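Local coordinates for protein ketosynthase (Streptomyces sp. MSC090213JE08, PDB 6KXD) that probably serves as the chain length factor that pairs with a ketosynthase in the highly reducing type II polyketide synthase making ishigamide, at residues L56-T66 with F208-H217. Sequence-based numbering, arbitrary orientation.
Sequences LGPLPSSDVCT and FSAAHAWFEH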
ATOM      1  N   LEU B  56     -14.077   1.942 -25.363  1.00 77.09           N
ATOM      2  CA  LEU B  56     -12.865   2.414 -24.676  1.00 71.65           C
ATOM      3  C   LEU B  56     -12.239   3.618 -25.395  1.00 72.69           C
ATOM      4  O   LEU B  56     -11.314   4.227 -24.882  1.00 73.09           O
ATOM      5  CB  LEU B  56     -11.881   1.247 -24.596  1.00 67.96           C
ATOM      6  CG  LEU B  56     -12.310   0.133 -23.640  1.00 73.00           C
ATOM      7  CD1 LEU B  56     -11.636  -1.180 -23.995  1.00 70.15           C
ATOM      8  CD2 LEU B  56     -12.029   0.517 -22.191  1.00 76.86           C
ATOM      9  N   GLY B  57     -12.726   3.948 -26.597  1.00 77.70           N
ATOM     10  CA  GLY B  57     -12.205   5.076 -27.351  1.00 71.04           C
ATOM     11  C   GLY B  57     -10.849   4.724 -27.947  1.00 72.26           C
ATOM     12  O   GLY B  57     -10.435   3.570 -27.876  1.00 70.62           O
ATOM     13  N   PRO B  58     -10.120   5.687 -28.550  1.00 66.28           N
ATOM     14  CA  PRO B  58      -8.835   5.383 -29.179  1.00 63.12           C
ATOM     15  C   PRO B  58      -7.885   4.771 -28.133  1.00 59.88           C
ATOM     16  O   PRO B  58      -7.961   5.153 -26.976  1.00 57.20           O
ATOM     17  CB  PRO B  58      -8.332   6.739 -29.712  1.00 68.20           C
ATOM     18  CG  PRO B  58      -9.159   7.794 -28.974  1.00 71.43           C
ATOM     19  CD  PRO B  58     -10.469   7.114 -28.627  1.00 73.44           C
ATOM     20  N   LEU B  59      -7.066   3.804 -28.564  1.00 56.93           N
ATOM     21  CA  LEU B  59      -6.057   3.131 -27.738  1.00 59.63           C
ATOM     22  C   LEU B  59      -4.752   3.071 -28.517  1.00 60.79           C
ATOM     23  O   LEU B  59      -4.766   3.105 -29.742  1.00 59.63           O
ATOM     24  CB  LEU B  59      -6.513   1.710 -27.400  1.00 53.97           C
ATOM     25  CG  LEU B  59      -7.713   1.585 -26.470  1.00 53.90           C
ATOM     26  CD1 LEU B  59      -8.237   0.166 -26.493  1.00 55.55           C
ATOM     27  CD2 LEU B  59      -7.374   2.014 -25.052  1.00 53.77           C
ATOM     28  N   PRO B  60      -3.594   2.914 -27.834  1.00 62.56           N
ATOM     29  CA  PRO B  60      -2.308   2.838 -28.519  1.00 59.42           C
ATOM     30  C   PRO B  60      -2.176   1.560 -29.352  1.00 59.16           C
ATOM     31  O   PRO B  60      -1.313   1.472 -30.193  1.00 58.81           O
ATOM     32  CB  PRO B  60      -1.238   2.842 -27.415  1.00 61.88           C
ATOM     33  CG  PRO B  60      -1.988   2.845 -26.092  1.00 59.30           C
ATOM     34  CD  PRO B  60      -3.474   2.796 -26.378  1.00 58.50           C
ATOM     35  N   SER B  61      -2.999   0.561 -29.031  1.00 54.85           N
ATOM     36  CA  SER B  61      -3.077  -0.677 -29.721  1.00 54.63           C
ATOM     37  C   SER B  61      -4.520  -1.161 -29.674  1.00 59.17           C
ATOM     38  O   SER B  61      -5.232  -0.945 -28.678  1.00 58.82           O
ATOM     39  CB  SER B  61      -2.160  -1.695 -29.111  1.00 55.71           C
ATOM     40  OG  SER B  61      -2.376  -2.953 -29.724  1.00 61.10           O
ATOM     41  N   SER B  62      -4.921  -1.873 -30.727  1.00 56.65           N
ATOM     42  CA  SER B  62      -6.291  -2.332 -30.863  1.00 56.05           C
ATOM     43  C   SER B  62      -6.454  -3.670 -30.149  1.00 50.15           C
ATOM     44  O   SER B  62      -7.565  -4.066 -29.842  1.00 58.02           O
ATOM     45  CB  SER B  62      -6.676  -2.450 -32.319  1.00 59.79           C
ATOM     46  OG  SER B  62      -5.743  -3.273 -33.012  1.00 62.40           O
ATOM     47  N   ASP B  63      -5.333  -4.373 -29.956  1.00 49.98           N
ATOM     48  CA  ASP B  63      -5.342  -5.698 -29.412  1.00 51.29           C
ATOM     49  C   ASP B  63      -5.249  -5.592 -27.879  1.00 54.42           C
ATOM     50  O   ASP B  63      -4.391  -4.875 -27.356  1.00 52.03           O
ATOM     51  CB  ASP B  63      -4.208  -6.512 -30.020  1.00 58.58           C
ATOM     52  CG  ASP B  63      -4.490  -6.910 -31.464  1.00 58.95           C
ATOM     53  OD1 ASP B  63      -5.678  -6.931 -31.838  1.00 60.55           O
ATOM     54  OD2 ASP B  63      -3.531  -7.245 -32.177  1.00 72.09           O
ATOM     55  N   VAL B  64      -6.154  -6.296 -27.190  1.00 50.31           N
ATOM     56  CA  VAL B  64      -6.229  -6.271 -25.725  1.00 51.89           C
ATOM     57  C   VAL B  64      -6.638  -7.653 -25.210  1.00 49.62           C
ATOM     58  O   VAL B  64      -7.376  -8.417 -25.847  1.00 46.99           O
ATOM     59  CB  VAL B  64      -7.181  -5.181 -25.194  1.00 49.32           C
ATOM     60  CG1 VAL B  64      -6.745  -3.776 -25.579  1.00 56.09           C
ATOM     61  CG2 VAL B  64      -8.624  -5.419 -25.591  1.00 46.04           C
ATOM     62  N   CYS B  65      -6.193  -7.942 -23.983  1.00 46.98           N
ATOM     63  CA  CYS B  65      -6.575  -9.124 -23.302  1.00 42.26           C
ATOM     64  C   CYS B  65      -7.487  -8.733 -22.141  1.00 45.78           C
ATOM     65  O   CYS B  65      -7.069  -8.694 -20.973  1.00 42.05           O
ATOM     66  CB  CYS B  65      -5.369  -9.918 -22.822  1.00 43.21           C
ATOM     67  SG  CYS B  65      -4.234 -10.358 -24.163  1.00 46.31           S
ATOM     68  N   THR B  66      -8.731  -8.412 -22.492  1.00 44.40           N
ATOM     69  CA  THR B  66      -9.732  -8.071 -21.516  1.00 43.91           C
ATOM     70  C   THR B  66     -10.380  -9.369 -21.029  1.00 41.77           C
ATOM     71  O   THR B  66     -10.298 -10.440 -21.670  1.00 41.70           O
ATOM     72  CB  THR B  66     -10.794  -7.123 -22.102  1.00 47.38           C
ATOM     73  OG1 THR B  66     -11.079  -7.632 -23.396  1.00 47.49           O
ATOM     74  CG2 THR B  66     -10.364  -5.674 -22.198  1.00 49.75           C
ATOM     75  N   PHE B 208      -8.151  -3.158 -17.051  1.00 39.30           N
ATOM     76  CA  PHE B 208      -7.867  -2.556 -18.333  1.00 40.80           C
ATOM     77  C   PHE B 208      -8.617  -1.208 -18.407  1.00 44.03           C
ATOM     78  O   PHE B 208      -9.766  -1.096 -18.008  1.00 43.22           O
ATOM     79  CB  PHE B 208      -8.237  -3.469 -19.503  1.00 42.67           C
ATOM     80  CG  PHE B 208      -7.781  -2.835 -20.792  1.00 42.77           C
ATOM     81  CD1 PHE B 208      -6.482  -3.003 -21.239  1.00 49.25           C
ATOM     82  CD2 PHE B 208      -8.594  -1.932 -21.456  1.00 47.04           C
ATOM     83  CE1 PHE B 208      -6.039  -2.340 -22.375  1.00 47.16           C
ATOM     84  CE2 PHE B 208      -8.140  -1.255 -22.579  1.00 50.28           C
ATOM     85  CZ  PHE B 208      -6.874  -1.483 -23.045  1.00 47.24           C
ATOM     86  N   SER B 209      -7.917  -0.155 -18.821  1.00 39.08           N
ATOM     87  CA  SER B 209      -8.519   1.160 -19.009  1.00 44.35           C
ATOM     88  C   SER B 209      -7.737   1.864 -20.099  1.00 47.71           C
ATOM     89  O   SER B 209      -6.550   1.604 -20.262  1.00 42.55           O
ATOM     90  CB  SER B 209      -8.537   2.032 -17.778  1.00 43.36           C
ATOM     91  OG  SER B 209      -7.234   2.441 -17.384  1.00 43.91           O
ATOM     92  N   ALA B 210      -8.432   2.715 -20.857  1.00 44.85           N
ATOM     93  CA  ALA B 210      -7.744   3.549 -21.864  1.00 46.58           C
ATOM     94  C   ALA B 210      -6.633   4.363 -21.181  1.00 40.53           C
ATOM     95  O   ALA B 210      -5.523   4.532 -21.727  1.00 45.19           O
ATOM     96  CB  ALA B 210      -8.746   4.445 -22.581  1.00 44.72           C
ATOM     97  N   ALA B 211      -6.850   4.802 -19.943  1.00 40.54           N
ATOM     98  CA  ALA B 211      -5.830   5.585 -19.280  1.00 41.96           C
ATOM     99  C   ALA B 211      -4.548   4.766 -19.076  1.00 46.26           C
ATOM    100  O   ALA B 211      -3.404   5.167 -19.484  1.00 45.22           O
ATOM    101  CB  ALA B 211      -6.362   6.161 -18.002  1.00 43.58           C
ATOM    102  N   HIS B 212      -4.725   3.611 -18.443  1.00 41.88           N
ATOM    103  CA  HIS B 212      -3.654   2.631 -18.253  1.00 41.20           C
ATOM    104  C   HIS B 212      -2.935   2.337 -19.570  1.00 41.93           C
ATOM    105  O   HIS B 212      -1.706   2.380 -19.619  1.00 40.60           O
ATOM    106  CB  HIS B 212      -4.227   1.357 -17.645  1.00 44.38           C
ATOM    107  CG  HIS B 212      -3.180   0.356 -17.325  1.00 47.23           C
ATOM    108  ND1 HIS B 212      -3.194  -0.898 -17.862  1.00 52.76           N
ATOM    109  CD2 HIS B 212      -2.063   0.463 -16.591  1.00 50.32           C
ATOM    110  CE1 HIS B 212      -2.135  -1.548 -17.430  1.00 48.36           C
ATOM    111  NE2 HIS B 212      -1.422  -0.734 -16.660  1.00 49.60           N
ATOM    112  N   ALA B 213      -3.701   2.003 -20.612  1.00 41.68           N
ATOM    113  CA  ALA B 213      -3.117   1.639 -21.884  1.00 43.24           C
ATOM    114  C   ALA B 213      -2.264   2.801 -22.412  1.00 42.55           C
ATOM    115  O   ALA B 213      -1.135   2.593 -22.816  1.00 44.86           O
ATOM    116  CB  ALA B 213      -4.165   1.239 -22.885  1.00 43.67           C
ATOM    117  N   TRP B 214      -2.808   4.016 -22.384  1.00 46.09           N
ATOM    118  CA  TRP B 214      -2.051   5.200 -22.874  1.00 45.51           C
ATOM    119  C   TRP B 214      -0.844   5.485 -21.980  1.00 44.21           C
ATOM    120  O   TRP B 214       0.239   5.794 -22.478  1.00 47.42           O
ATOM    121  CB  TRP B 214      -3.008   6.397 -22.986  1.00 48.65           C
ATOM    122  CG  TRP B 214      -3.811   6.323 -24.237  1.00 47.94           C
ATOM    123  CD1 TRP B 214      -5.135   6.047 -24.371  1.00 50.22           C
ATOM    124  CD2 TRP B 214      -3.295   6.488 -25.571  1.00 49.18           C
ATOM    125  NE1 TRP B 214      -5.477   6.034 -25.695  1.00 56.52           N
ATOM    126  CE2 TRP B 214      -4.376   6.305 -26.452  1.00 50.82           C
ATOM    127  CE3 TRP B 214      -2.020   6.759 -26.092  1.00 56.92           C
ATOM    128  CZ2 TRP B 214      -4.227   6.399 -27.837  1.00 50.97           C
ATOM    129  CZ3 TRP B 214      -1.876   6.860 -27.462  1.00 51.86           C
ATOM    130  CH2 TRP B 214      -2.959   6.656 -28.313  1.00 49.57           C
ATOM    131  N   PHE B 215      -0.991   5.343 -20.660  1.00 44.68           N
ATOM    132  CA  PHE B 215       0.131   5.649 -19.800  1.00 45.09           C
ATOM    133  C   PHE B 215       1.252   4.640 -20.013  1.00 45.95           C
ATOM    134  O   PHE B 215       2.432   5.014 -19.996  1.00 47.24           O
ATOM    135  CB  PHE B 215      -0.267   5.683 -18.331  1.00 44.27           C
ATOM    136  CG  PHE B 215      -1.018   6.919 -17.916  1.00 47.93           C
ATOM    137  CD1 PHE B 215      -1.082   8.035 -18.730  1.00 54.70           C
ATOM    138  CD2 PHE B 215      -1.666   6.963 -16.692  1.00 54.41           C
ATOM    139  CE1 PHE B 215      -1.777   9.168 -18.330  1.00 52.29           C
ATOM    140  CE2 PHE B 215      -2.355   8.100 -16.298  1.00 53.12           C
ATOM    141  CZ  PHE B 215      -2.384   9.208 -17.110  1.00 49.53           C
ATOM    142  N   GLU B 216       0.874   3.375 -20.167  1.00 42.98           N
ATOM    143  CA  GLU B 216       1.841   2.311 -20.417  1.00 47.14           C
ATOM    144  C   GLU B 216       2.607   2.606 -21.701  1.00 46.64           C
ATOM    145  O   GLU B 216       3.810   2.408 -21.764  1.00 46.75           O
ATOM    146  CB  GLU B 216       1.140   0.963 -20.574  1.00 46.01           C
ATOM    147  CG  GLU B 216       0.830   0.326 -19.234  1.00 53.14           C
ATOM    148  CD  GLU B 216       2.058   0.087 -18.373  1.00 59.54           C
ATOM    149  OE1 GLU B 216       2.930  -0.713 -18.791  1.00 59.93           O
ATOM    150  OE2 GLU B 216       2.156   0.739 -17.321  1.00 64.08           O
ATOM    151  N   HIS B 217       1.854   2.940 -22.747  1.00 46.71           N
ATOM    152  CA  HIS B 217       2.436   3.259 -24.061  1.00 52.50           C
ATOM    153  C   HIS B 217       3.432   4.418 -23.917  1.00 53.11           C
ATOM    154  O   HIS B 217       4.545   4.346 -24.428  1.00 53.48           O
ATOM    155  CB  HIS B 217       1.332   3.552 -25.080  1.00 55.44           C
ATOM    156  CG  HIS B 217       1.805   4.285 -26.295  1.00 61.99           C
ATOM    157  ND1 HIS B 217       2.403   3.636 -27.360  1.00 64.86           N
ATOM    158  CD2 HIS B 217       1.750   5.596 -26.627  1.00 65.52           C
ATOM    159  CE1 HIS B 217       2.716   4.519 -28.289  1.00 64.80           C
ATOM    160  NE2 HIS B 217       2.344   5.733 -27.852  1.00 65.94           N
TER
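Pro60 lies flat on the indole of Trp214. Its CD stands 3.7 Å from the centroid of the five-membered ring, a CH-pi contact over the face. The same indole gives its edge to the loop: Trp214 NE1 donates to Pro58 O at 2.9 Å, nearly straight (166°), with the oxygen close to the ring plane, though NE1 sits above the plane of the carbonyl. With CG anti to its carbonyl carbon (chi1 -80°), Trp214 turns its indole back to the loop. An alanine in its place would probably leave Pro58 O without this donor and open a gap beside Pro60. Toward the start of the helix, packing is tight and apolar. The Phe208 ring takes Val64 over one face, with Val64 CG1 3.4 Å from Phe208 CZ, and Leu59 CD1 at its edge. Leu59 CD2 reaches Ala210 CB (3.7 Å) and Ala213. Pro58 marks the solvent side, where its ring stays exposed. Pro60 CB and CG also meet His217 CB at 3.5 Å; His217 NE2 is hydrogen-bonded to Glu133 of the neighbouring subunit, whose Pro132 packs on Trp214. The contact thus joins strand 63-65 and its preceding loop to Phe208 and helix 210-219 beside the dimer interface. Its chemistry is mainly apolar; the one hydrogen bond and Pro60 together probably hold the indole's rotation.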